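Local coordinates for malic enzyme (Entamoeba histolytica, PDB 3NV9), which catalyses the oxidative decarboxylation of malate to pyruvate, probably with NADP as acceptor, and activates the drug metronidazole as an entangled dimer, at the interface of chains A and B. Coordinates in Å, arbitrary orientation; residue numbers count along the deposited sequence, not the author numbering. Chains: chain A/B, Malic enzyme.

The interface of chains A and B. Residues chain A 120, 123, 356, 358-360, 363; chain B 65-66.
B:Tyr65, the tyrosine of the YTPGV motif of malic enzymes and their general acid, enters the active-site cleft of chain A to meet A:Lys120, the general base. It comes from the loop after helix 61-64 and lodges between helix 114-128 and the loop running into the short 3-10 helix 359-361. The insertion is deep: B:Tyr65 buries 89 Å² of its surface against chain A. One ring face is covered by A:Leu123, whose CD1 methyl sits almost over the centre, 3.8 Å from the centroid, as a CH-pi contact. At the far end of the ring, the phenol OH donates to the side-chain carbonyl OD1 of A:Asn358 at 2.6 Å. The donor is tilted 15° from the carbonyl plane. That OD1 is itself positioned by the backbone N of A:Ser360, which lies in the carbonyl plane on a lone pair at 3.2 Å. With CG of A:Asn358 anti to its own backbone nitrogen (chi1 -169°), the amide points towards the incoming tyrosine. The same phenol oxygen accepts a hydrogen bond from the side-chain amine NZ of A:Lys120 at 3.0 Å. A:Asn359 OD1 lies 3.1 Å from B:Tyr65 OH and is a possible alternative acceptor for the phenol hydrogen. A:Ser360 CB packs against CE1 of B:Tyr65 at 3.6 Å. Alongside, a water links A:Gln356 OE1 to the backbone O of B:Thr66. Each active site of the entangled dimer is thus built from both subunits.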
loop_
_atom_site.group_PDB
_atom_site.type_symbol
_atom_site.label_atom_id
_atom_site.label_comp_id
_atom_site.label_asym_id
_atom_site.label_seq_id
_atom_site.Cartn_x
_atom_site.Cartn_y
_atom_site.Cartn_z
ATOM N N LYS A 120 -7.866 -4.709 9.124
ATOM C CA LYS A 120 -7.102 -5.962 8.837
ATOM C C LYS A 120 -5.615 -5.638 8.659
ATOM O O LYS A 120 -4.776 -6.341 9.175
ATOM C CB LYS A 120 -7.572 -6.701 7.542
ATOM C CG LYS A 120 -9.034 -7.142 7.465
ATOM C CD LYS A 120 -9.276 -8.414 8.257
ATOM C CE LYS A 120 -10.751 -8.840 8.019
ATOM N NZ LYS A 120 -11.070 -10.151 8.764
ATOM N N LEU A 123 -4.064 -4.875 11.937
ATOM C CA LEU A 123 -3.825 -6.123 12.719
ATOM C C LEU A 123 -2.691 -6.987 12.185
ATOM O O LEU A 123 -2.020 -7.701 12.935
ATOM C CB LEU A 123 -5.082 -6.980 12.801
ATOM C CG LEU A 123 -6.290 -6.394 13.522
ATOM C CD1 LEU A 123 -7.540 -7.343 13.395
ATOM C CD2 LEU A 123 -5.967 -5.996 14.989
ATOM N N GLN A 356 -13.991 -14.704 21.534
ATOM C CA GLN A 356 -14.022 -14.075 20.207
ATOM C C GLN A 356 -13.437 -15.031 19.217
ATOM O O GLN A 356 -12.205 -15.222 19.155
ATOM C CB GLN A 356 -13.286 -12.731 20.136
ATOM C CG GLN A 356 -13.282 -12.175 18.675
ATOM C CD GLN A 356 -12.789 -10.738 18.544
ATOM O OE1 GLN A 356 -13.219 -10.000 17.642
ATOM N NE2 GLN A 356 -11.918 -10.327 19.443
ATOM N N ASN A 358 -12.852 -15.231 15.724
ATOM C CA ASN A 358 -12.721 -14.283 14.609
ATOM C C ASN A 358 -11.354 -14.556 13.948
ATOM O O ASN A 358 -10.357 -14.816 14.684
ATOM C CB ASN A 358 -12.762 -12.828 15.139
ATOM C CG ASN A 358 -12.895 -11.780 14.029
ATOM O OD1 ASN A 358 -11.945 -11.518 13.225
ATOM N ND2 ASN A 358 -14.100 -11.163 13.958
ATOM N N ASN A 359 -11.288 -14.491 12.614
ATOM C CA ASN A 359 -10.028 -14.721 11.922
ATOM C C ASN A 359 -8.785 -13.865 12.352
ATOM O O ASN A 359 -7.672 -14.255 12.059
ATOM C CB ASN A 359 -10.201 -14.721 10.398
ATOM C CG ASN A 359 -10.863 -13.440 9.842
ATOM O OD1 ASN A 359 -10.516 -12.345 10.231
ATOM N ND2 ASN A 359 -11.798 -13.605 8.866
ATOM N N SER A 360 -9.006 -12.708 12.997
ATOM C CA SER A 360 -7.949 -11.838 13.448
ATOM C C SER A 360 -7.003 -12.571 14.387
ATOM O O SER A 360 -5.880 -12.169 14.612
ATOM C CB SER A 360 -8.542 -10.628 14.196
ATOM O OG SER A 360 -9.293 -11.034 15.346
ATOM N N PHE A 363 -5.354 -15.266 11.042
ATOM C CA PHE A 363 -4.611 -14.719 9.863
ATOM C C PHE A 363 -3.164 -14.138 10.080
ATOM O O PHE A 363 -2.275 -14.336 9.221
ATOM C CB PHE A 363 -5.502 -13.829 8.973
ATOM C CG PHE A 363 -5.834 -12.452 9.548
ATOM C CD1 PHE A 363 -7.141 -12.117 9.841
ATOM C CD2 PHE A 363 -4.852 -11.469 9.677
ATOM C CE1 PHE A 363 -7.473 -10.862 10.321
ATOM C CE2 PHE A 363 -5.171 -10.190 10.118
ATOM C CZ PHE A 363 -6.491 -9.892 10.475
ATOM N N TYR B 65 -12.397 -2.492 14.521
ATOM C CA TYR B 65 -12.721 -3.780 14.002
ATOM C C TYR B 65 -14.141 -4.076 14.482
ATOM O O TYR B 65 -14.865 -3.171 14.896
ATOM C CB TYR B 65 -11.715 -4.785 14.592
ATOM C CG TYR B 65 -11.542 -6.082 13.838
ATOM C CD1 TYR B 65 -11.595 -7.300 14.492
ATOM C CD2 TYR B 65 -11.296 -6.091 12.460
ATOM C CE1 TYR B 65 -11.412 -8.513 13.774
ATOM C CE2 TYR B 65 -11.090 -7.281 11.763
ATOM C CZ TYR B 65 -11.152 -8.485 12.414
ATOM O OH TYR B 65 -10.983 -9.662 11.698
ATOM N N THR B 66 -14.579 -5.314 14.432
ATOM C CA THR B 66 -15.962 -5.607 14.809
ATOM C C THR B 66 -16.123 -5.484 16.300
ATOM O O THR B 66 -15.221 -5.883 17.031
ATOM C CB THR B 66 -16.378 -7.040 14.450
ATOM O OG1 THR B 66 -15.327 -7.950 14.858
ATOM C CG2 THR B 66 -16.539 -7.149 13.044
HETATM O O HOH W 1 -12.921 -6.944 18.003
#